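Local coordinates for putative sarcosine dimethylglycine methyltransferase (Galdieria sulphuraria, PDB 2O57), which probably transfers methyl groups from S-adenosylmethionine to sarcosine and dimethylglycine, at residues G78-G90 and N149-L161. Sequence-based numbering, arbitrary orientation.
Sequences GVLQRQAKGLDLG and NSYDFIWSQDAFL
Trp-155 N gives its hydrogen to Leu-87 O at 2.9 Å, almost straight at 169°, in a parallel ladder that illustrates how side chains finish both ends. The ladder continues with Leu-87 N to Phe-153 O and Leu-89 N to Trp-155 O. At its start, where the chain turns at Asp-152, it frays into two weak bonds from Asp-152 N and Phe-153 N to Lys-85 O, and the Asp-152 carboxylate adds a firmer one: Lys-85 N meets the anti lone pair of Asp-152 OD2 at 2.7 Å, nearly straight, while OD1 forms a salt bridge with Lys-178. At the far end Ser-156 OG donates to Leu-89 O (2.9 Å).

Aromatic rings clasp the strand. Phe-153 is sandwiched, with Gly-86 CA 3.5 Å from the ring centroid on one face and Leu-80 CD2 over the other; a CB on Gly-86 would run into the ring. Leu-87 CB sits squarely over the Tyr-151 ring, 3.6 Å from its centroid, and Tyr-151 OH bonds to Asp-109. Replacing Tyr-151 by an alanine would probably leave Leu-87 CB without its CH-pi platform and Asp-109 without that hydroxyl.

Strands 85-89 and 151-157 are central neighbours in the Rossmann-like sheet of class I methyltransferases, and Gly-90 begins a glycine-rich turn consistent with the family's S-adenosylmethionine-binding loop.

On the Leu-87 face, apolar contacts continue from Leu-89 CD1 to Ile-154 CG2 (3.8 Å) and to the edge of the Phe-160 ring, packed against helix 166-176.

Water joins the polar groups on the Trp-155 face. With CG anti to the backbone N (chi1 -177°), the Asp-88 carboxylate lies alongside the indole, its plane 73° from the ring; one water accepts from Gln-157 N and lies 2.6 Å from Asp-88 OD1, near Leu-89 O too.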
ATOM      1  N   GLY A  78     -13.474  -1.489 -10.001  1.00 11.30           N
ATOM      2  CA  GLY A  78     -14.777  -1.706 -10.633  1.00 12.06           C
ATOM      3  C   GLY A  78     -15.455  -3.052 -10.430  1.00 11.75           C
ATOM      4  O   GLY A  78     -16.605  -3.203 -10.825  1.00 11.26           O
ATOM      5  N   VAL A  79     -14.792  -4.004  -9.769  1.00 11.38           N
ATOM      6  CA  VAL A  79     -15.320  -5.387  -9.703  1.00 12.68           C
ATOM      7  C   VAL A  79     -16.417  -5.594  -8.665  1.00 13.19           C
ATOM      8  O   VAL A  79     -17.159  -6.598  -8.748  1.00 14.35           O
ATOM      9  CB  VAL A  79     -14.234  -6.484  -9.479  1.00 13.02           C
ATOM     10  CG1 VAL A  79     -13.275  -6.590 -10.707  1.00 15.52           C
ATOM     11  CG2 VAL A  79     -13.471  -6.278  -8.150  1.00 12.44           C
ATOM     12  N   LEU A  80     -16.574  -4.663  -7.729  1.00 12.68           N
ATOM     13  CA  LEU A  80     -17.508  -4.884  -6.607  1.00 12.95           C
ATOM     14  C   LEU A  80     -18.942  -4.357  -6.883  1.00 14.37           C
ATOM     15  O   LEU A  80     -19.558  -3.636  -6.093  1.00 14.65           O
ATOM     16  CB  LEU A  80     -16.903  -4.424  -5.257  1.00 12.89           C
ATOM     17  CG  LEU A  80     -15.560  -5.062  -4.794  1.00  8.35           C
ATOM     18  CD1 LEU A  80     -15.071  -4.457  -3.444  1.00 11.81           C
ATOM     19  CD2 LEU A  80     -15.723  -6.547  -4.659  1.00  8.92           C
ATOM     20  N   GLN A  81     -19.457  -4.728  -8.047  1.00 16.22           N
ATOM     21  CA  GLN A  81     -20.817  -4.384  -8.448  1.00 16.54           C
ATOM     22  C   GLN A  81     -21.790  -5.271  -7.670  1.00 17.48           C
ATOM     23  O   GLN A  81     -21.417  -6.359  -7.218  1.00 16.57           O
ATOM     24  CB  GLN A  81     -20.973  -4.586  -9.968  1.00 17.38           C
ATOM     25  CG  GLN A  81     -19.940  -3.825 -10.817  1.00 19.46           C
ATOM     26  CD  GLN A  81     -20.101  -2.307 -10.714  1.00 25.08           C
ATOM     27  OE1 GLN A  81     -21.228  -1.794 -10.646  1.00 29.52           O
ATOM     28  NE2 GLN A  81     -18.979  -1.577 -10.724  1.00 26.01           N
ATOM     29  N   ARG A  82     -23.031  -4.809  -7.497  1.00 17.96           N
ATOM     30  CA  ARG A  82     -24.087  -5.645  -6.947  1.00 18.65           C
ATOM     31  C   ARG A  82     -24.174  -6.922  -7.766  1.00 17.97           C
ATOM     32  O   ARG A  82     -24.097  -6.883  -8.994  1.00 16.29           O
ATOM     33  CB  ARG A  82     -25.449  -4.940  -7.018  1.00 19.72           C
ATOM     34  CG  ARG A  82     -25.484  -3.599  -6.305  1.00 24.26           C
ATOM     35  CD  ARG A  82     -26.918  -3.206  -5.914  1.00 30.76           C
ATOM     36  NE  ARG A  82     -27.367  -3.953  -4.737  1.00 35.62           N
ATOM     37  CZ  ARG A  82     -26.866  -3.798  -3.506  1.00 38.51           C
ATOM     38  NH1 ARG A  82     -25.879  -2.929  -3.271  1.00 39.76           N
ATOM     39  NH2 ARG A  82     -27.346  -4.526  -2.501  1.00 39.01           N
ATOM     40  N   GLN A  83     -24.312  -8.049  -7.072  1.00 18.01           N
ATOM     41  CA  GLN A  83     -24.376  -9.376  -7.709  1.00 19.04           C
ATOM     42  C   GLN A  83     -23.076  -9.897  -8.401  1.00 17.63           C
ATOM     43  O   GLN A  83     -23.081 -10.993  -8.985  1.00 16.65           O
ATOM     44  CB  GLN A  83     -25.589  -9.478  -8.647  1.00 18.93           C
ATOM     45  CG  GLN A  83     -26.945  -9.265  -7.941  1.00 22.43           C
ATOM     46  CD  GLN A  83     -28.128  -9.591  -8.853  1.00 22.84           C
ATOM     47  OE1 GLN A  83     -28.984 -10.411  -8.510  1.00 30.57           O
ATOM     48  NE2 GLN A  83     -28.175  -8.958 -10.021  1.00 24.77           N
ATOM     49  N   ALA A  84     -21.966  -9.143  -8.318  1.00 16.78           N
ATOM     50  CA  ALA A  84     -20.667  -9.682  -8.729  1.00 15.76           C
ATOM     51  C   ALA A  84     -20.369 -10.888  -7.851  1.00 15.63           C
ATOM     52  O   ALA A  84     -20.771 -10.946  -6.689  1.00 15.77           O
ATOM     53  CB  ALA A  84     -19.525  -8.618  -8.591  1.00 14.19           C
ATOM     54  N   LYS A  85     -19.652 -11.845  -8.397  1.00 15.72           N
ATOM     55  CA  LYS A  85     -19.389 -13.083  -7.679  1.00 15.98           C
ATOM     56  C   LYS A  85     -17.921 -13.171  -7.293  1.00 14.56           C
ATOM     57  O   LYS A  85     -17.025 -13.104  -8.149  1.00 12.91           O
ATOM     58  CB  LYS A  85     -19.766 -14.285  -8.569  1.00 17.02           C
ATOM     59  CG  LYS A  85     -19.911 -15.568  -7.802  1.00 21.51           C
ATOM     60  CD  LYS A  85     -21.361 -15.896  -7.580  1.00 28.56           C
ATOM     61  CE  LYS A  85     -21.481 -17.242  -6.862  1.00 33.79           C
ATOM     62  NZ  LYS A  85     -20.980 -18.379  -7.728  1.00 38.31           N
ATOM     63  N   GLY A  86     -17.690 -13.309  -5.994  1.00 13.35           N
ATOM     64  CA  GLY A  86     -16.342 -13.435  -5.495  1.00 12.80           C
ATOM     65  C   GLY A  86     -16.132 -14.728  -4.774  1.00 13.22           C
ATOM     66  O   GLY A  86     -17.105 -15.394  -4.348  1.00 13.11           O
ATOM     67  N   LEU A  87     -14.853 -15.070  -4.665  1.00 12.23           N
ATOM     68  CA  LEU A  87     -14.363 -16.255  -4.009  1.00 11.44           C
ATOM     69  C   LEU A  87     -13.462 -15.837  -2.855  1.00 11.69           C
ATOM     70  O   LEU A  87     -12.483 -15.059  -3.044  1.00 10.42           O
ATOM     71  CB  LEU A  87     -13.592 -17.101  -5.031  1.00 10.72           C
ATOM     72  CG  LEU A  87     -12.852 -18.310  -4.475  1.00 13.16           C
ATOM     73  CD1 LEU A  87     -13.848 -19.332  -3.812  1.00 12.62           C
ATOM     74  CD2 LEU A  87     -11.930 -18.947  -5.512  1.00 10.98           C
ATOM     75  N   ASP A  88     -13.783 -16.311  -1.644  1.00 12.11           N
ATOM     76  CA  ASP A  88     -12.937 -15.975  -0.490  1.00 12.25           C
ATOM     77  C   ASP A  88     -12.082 -17.193  -0.163  1.00 12.33           C
ATOM     78  O   ASP A  88     -12.602 -18.207   0.317  1.00 12.71           O
ATOM     79  CB  ASP A  88     -13.746 -15.522   0.734  1.00 12.67           C
ATOM     80  CG  ASP A  88     -12.855 -15.096   1.923  1.00 13.43           C
ATOM     81  OD1 ASP A  88     -11.630 -15.403   1.971  1.00 16.27           O
ATOM     82  OD2 ASP A  88     -13.407 -14.454   2.823  1.00 18.38           O
ATOM     83  N   LEU A  89     -10.776 -17.079  -0.439  1.00 12.28           N
ATOM     84  CA  LEU A  89      -9.830 -18.161  -0.213  1.00 12.61           C
ATOM     85  C   LEU A  89      -9.281 -18.069   1.212  1.00 13.22           C
ATOM     86  O   LEU A  89      -8.548 -17.137   1.558  1.00 14.80           O
ATOM     87  CB  LEU A  89      -8.712 -18.118  -1.272  1.00 13.10           C
ATOM     88  CG  LEU A  89      -9.059 -18.502  -2.711  1.00 11.23           C
ATOM     89  CD1 LEU A  89      -7.841 -18.352  -3.594  1.00 11.27           C
ATOM     90  CD2 LEU A  89      -9.525 -19.983  -2.793  1.00 10.07           C
ATOM     91  N   GLY A  90      -9.670 -19.009   2.050  1.00 13.32           N
ATOM     92  CA  GLY A  90      -9.232 -19.025   3.447  1.00 14.35           C
ATOM     93  C   GLY A  90     -10.206 -18.213   4.275  1.00 14.93           C
ATOM     94  O   GLY A  90      -9.810 -17.417   5.113  1.00 15.41           O
ATOM     95  N   ASN A 149     -13.195 -19.719 -15.114  1.00 15.89           N
ATOM     96  CA  ASN A 149     -13.838 -18.459 -15.416  1.00 15.66           C
ATOM     97  C   ASN A 149     -15.138 -18.238 -14.660  1.00 15.87           C
ATOM     98  O   ASN A 149     -16.119 -17.850 -15.274  1.00 15.05           O
ATOM     99  CB  ASN A 149     -14.093 -18.339 -16.927  1.00 16.04           C
ATOM    100  CG  ASN A 149     -12.845 -18.482 -17.728  1.00 18.01           C
ATOM    101  OD1 ASN A 149     -11.851 -17.799 -17.453  1.00 20.28           O
ATOM    102  ND2 ASN A 149     -12.855 -19.391 -18.712  1.00 18.97           N
ATOM    103  N   SER A 150     -15.135 -18.522 -13.351  1.00 14.93           N
ATOM    104  CA  SER A 150     -16.323 -18.403 -12.499  1.00 16.57           C
ATOM    105  C   SER A 150     -16.454 -17.065 -11.751  1.00 16.18           C
ATOM    106  O   SER A 150     -17.571 -16.620 -11.497  1.00 16.67           O
ATOM    107  CB  SER A 150     -16.334 -19.533 -11.437  1.00 16.80           C
ATOM    108  OG  SER A 150     -16.799 -20.753 -11.996  1.00 17.74           O
ATOM    109  N   TYR A 151     -15.323 -16.443 -11.388  1.00 15.46           N
ATOM    110  CA  TYR A 151     -15.363 -15.317 -10.464  1.00 15.02           C
ATOM    111  C   TYR A 151     -15.019 -13.951 -11.017  1.00 14.66           C
ATOM    112  O   TYR A 151     -14.043 -13.780 -11.725  1.00 16.07           O
ATOM    113  CB  TYR A 151     -14.520 -15.638  -9.206  1.00 14.47           C
ATOM    114  CG  TYR A 151     -15.088 -16.836  -8.465  1.00 12.78           C
ATOM    115  CD1 TYR A 151     -16.234 -16.704  -7.687  1.00 11.26           C
ATOM    116  CD2 TYR A 151     -14.519 -18.094  -8.599  1.00 14.86           C
ATOM    117  CE1 TYR A 151     -16.793 -17.781  -7.035  1.00 11.80           C
ATOM    118  CE2 TYR A 151     -15.055 -19.207  -7.955  1.00 15.24           C
ATOM    119  CZ  TYR A 151     -16.206 -19.042  -7.180  1.00 16.75           C
ATOM    120  OH  TYR A 151     -16.760 -20.119  -6.523  1.00 16.24           O
ATOM    121  N   ASP A 152     -15.801 -12.959 -10.629  1.00 14.23           N
ATOM    122  CA  ASP A 152     -15.426 -11.587 -10.887  1.00 14.16           C
ATOM    123  C   ASP A 152     -14.212 -11.170 -10.069  1.00 13.89           C
ATOM    124  O   ASP A 152     -13.444 -10.345 -10.510  1.00 13.17           O
ATOM    125  CB  ASP A 152     -16.608 -10.687 -10.602  1.00 13.91           C
ATOM    126  CG  ASP A 152     -17.785 -11.019 -11.482  1.00 15.97           C
ATOM    127  OD1 ASP A 152     -17.614 -10.831 -12.700  1.00 15.64           O
ATOM    128  OD2 ASP A 152     -18.818 -11.519 -10.980  1.00 13.70           O
ATOM    129  N   PHE A 153     -14.048 -11.749  -8.877  1.00 12.72           N
ATOM    130  CA  PHE A 153     -12.965 -11.369  -7.968  1.00 12.73           C
ATOM    131  C   PHE A 153     -12.667 -12.467  -6.941  1.00 12.08           C
ATOM    132  O   PHE A 153     -13.496 -13.362  -6.683  1.00 12.94           O
ATOM    133  CB  PHE A 153     -13.246 -10.016  -7.258  1.00 12.11           C
ATOM    134  CG  PHE A 153     -14.384 -10.063  -6.275  1.00 15.14           C
ATOM    135  CD1 PHE A 153     -14.145 -10.341  -4.921  1.00 15.74           C
ATOM    136  CD2 PHE A 153     -15.705  -9.802  -6.688  1.00 13.06           C
ATOM    137  CE1 PHE A 153     -15.224 -10.379  -3.997  1.00 14.22           C
ATOM    138  CE2 PHE A 153     -16.777  -9.829  -5.778  1.00 14.21           C
ATOM    139  CZ  PHE A 153     -16.522 -10.116  -4.421  1.00 11.99           C
ATOM    140  N   ILE A 154     -11.438 -12.425  -6.444  1.00 11.11           N
ATOM    141  CA  ILE A 154     -10.940 -13.267  -5.362  1.00 10.71           C
ATOM    142  C   ILE A 154     -10.407 -12.358  -4.236  1.00 11.34           C
ATOM    143  O   ILE A 154      -9.698 -11.349  -4.478  1.00 11.23           O
ATOM    144  CB  ILE A 154      -9.812 -14.233  -5.808  1.00 11.14           C
ATOM    145  CG1 ILE A 154     -10.343 -15.220  -6.824  1.00 10.68           C
ATOM    146  CG2 ILE A 154      -9.168 -14.979  -4.567  1.00 11.01           C
ATOM    147  CD1 ILE A 154      -9.228 -16.117  -7.530  1.00  9.77           C
ATOM    148  N   TRP A 155     -10.717 -12.756  -3.006  1.00 10.64           N
ATOM    149  CA  TRP A 155     -10.290 -12.062  -1.800  1.00 11.25           C
ATOM    150  C   TRP A 155      -9.602 -13.118  -0.971  1.00 11.95           C
ATOM    151  O   TRP A 155     -10.164 -14.231  -0.783  1.00 11.22           O
ATOM    152  CB  TRP A 155     -11.544 -11.585  -1.075  1.00 11.63           C
ATOM    153  CG  TRP A 155     -11.409 -11.001   0.345  1.00 11.35           C
ATOM    154  CD1 TRP A 155     -11.305 -11.696   1.531  1.00 12.36           C
ATOM    155  CD2 TRP A 155     -11.448  -9.612   0.698  1.00 12.56           C
ATOM    156  NE1 TRP A 155     -11.287 -10.819   2.606  1.00 12.40           N
ATOM    157  CE2 TRP A 155     -11.367  -9.534   2.123  1.00 13.40           C
ATOM    158  CE3 TRP A 155     -11.561  -8.424  -0.046  1.00 14.51           C
ATOM    159  CZ2 TRP A 155     -11.387  -8.309   2.818  1.00 12.22           C
ATOM    160  CZ3 TRP A 155     -11.575  -7.190   0.640  1.00 12.16           C
ATOM    161  CH2 TRP A 155     -11.514  -7.152   2.069  1.00 14.04           C
ATOM    162  N   SER A 156      -8.397 -12.817  -0.479  1.00 11.24           N
ATOM    163  CA  SER A 156      -7.723 -13.778   0.412  1.00 12.34           C
ATOM    164  C   SER A 156      -6.863 -13.031   1.428  1.00 12.54           C
ATOM    165  O   SER A 156      -5.878 -12.394   1.065  1.00 13.22           O
ATOM    166  CB  SER A 156      -6.869 -14.739  -0.427  1.00 11.66           C
ATOM    167  OG  SER A 156      -6.292 -15.740   0.394  1.00 13.42           O
ATOM    168  N   GLN A 157      -7.194 -13.145   2.698  1.00 12.59           N
ATOM    169  CA  GLN A 157      -6.464 -12.429   3.745  1.00 11.94           C
ATOM    170  C   GLN A 157      -5.666 -13.390   4.614  1.00 11.69           C
ATOM    171  O   GLN A 157      -6.251 -14.221   5.348  1.00 10.54           O
ATOM    172  CB  GLN A 157      -7.436 -11.653   4.616  1.00 11.11           C
ATOM    173  CG  GLN A 157      -8.009 -10.424   3.935  1.00 11.97           C
ATOM    174  CD  GLN A 157      -9.039  -9.742   4.839  1.00 11.10           C
ATOM    175  OE1 GLN A 157     -10.040 -10.341   5.227  1.00 10.89           O
ATOM    176  NE2 GLN A 157      -8.791  -8.509   5.172  1.00 11.33           N
ATOM    177  N   ASP A 158      -4.345 -13.304   4.465  1.00 11.54           N
ATOM    178  CA  ASP A 158      -3.354 -14.007   5.313  1.00 11.64           C
ATOM    179  C   ASP A 158      -3.463 -15.529   5.230  1.00 12.22           C
ATOM    180  O   ASP A 158      -3.076 -16.230   6.148  1.00 12.52           O
ATOM    181  CB  ASP A 158      -3.470 -13.535   6.778  1.00 11.20           C
ATOM    182  CG  ASP A 158      -3.287 -12.009   6.917  1.00 11.05           C
ATOM    183  OD1 ASP A 158      -2.818 -11.362   5.942  1.00 13.35           O
ATOM    184  OD2 ASP A 158      -3.594 -11.487   8.007  1.00 10.98           O
ATOM    185  N   ALA A 159      -3.975 -16.026   4.116  1.00 12.87           N
ATOM    186  CA  ALA A 159      -4.168 -17.474   3.946  1.00 14.71           C
ATOM    187  C   ALA A 159      -3.047 -18.170   3.172  1.00 14.74           C
ATOM    188  O   ALA A 159      -2.818 -19.369   3.363  1.00 16.07           O
ATOM    189  CB  ALA A 159      -5.489 -17.723   3.254  1.00 14.42           C
ATOM    190  N   PHE A 160      -2.417 -17.461   2.233  1.00 14.28           N
ATOM    191  CA  PHE A 160      -1.417 -18.078   1.319  1.00 14.99           C
ATOM    192  C   PHE A 160      -0.154 -18.477   2.105  1.00 15.21           C
ATOM    193  O   PHE A 160       0.553 -19.402   1.705  1.00 14.37           O
ATOM    194  CB  PHE A 160      -1.014 -17.088   0.208  1.00 14.68           C
ATOM    195  CG  PHE A 160      -2.019 -16.935  -0.945  1.00 15.37           C
ATOM    196  CD1 PHE A 160      -3.381 -17.287  -0.829  1.00 14.59           C
ATOM    197  CD2 PHE A 160      -1.573 -16.434  -2.166  1.00 14.67           C
ATOM    198  CE1 PHE A 160      -4.273 -17.106  -1.910  1.00 15.54           C
ATOM    199  CE2 PHE A 160      -2.441 -16.257  -3.238  1.00 15.02           C
ATOM    200  CZ  PHE A 160      -3.809 -16.601  -3.108  1.00 16.02           C
ATOM    201  N   LEU A 161       0.093 -17.796   3.233  1.00 15.81           N
ATOM    202  CA  LEU A 161       1.234 -18.080   4.123  1.00 17.62           C
ATOM    203  C   LEU A 161       1.464 -19.587   4.329  1.00 20.31           C
ATOM    204  O   LEU A 161       2.603 -20.059   4.248  1.00 21.42           O
ATOM    205  CB  LEU A 161       1.063 -17.376   5.506  1.00 17.36           C
ATOM    206  CG  LEU A 161       2.088 -17.672   6.628  1.00 16.72           C
ATOM    207  CD1 LEU A 161       3.446 -17.173   6.226  1.00 16.42           C
ATOM    208  CD2 LEU A 161       1.700 -17.015   7.937  1.00 17.33           C
TER
HETATM  209  O   HOH W   1     -11.251 -13.496   4.691  1.00 18.34           O
HETATM  210  O   HOH W   2      -9.463 -14.707   3.292  1.00 21.57           O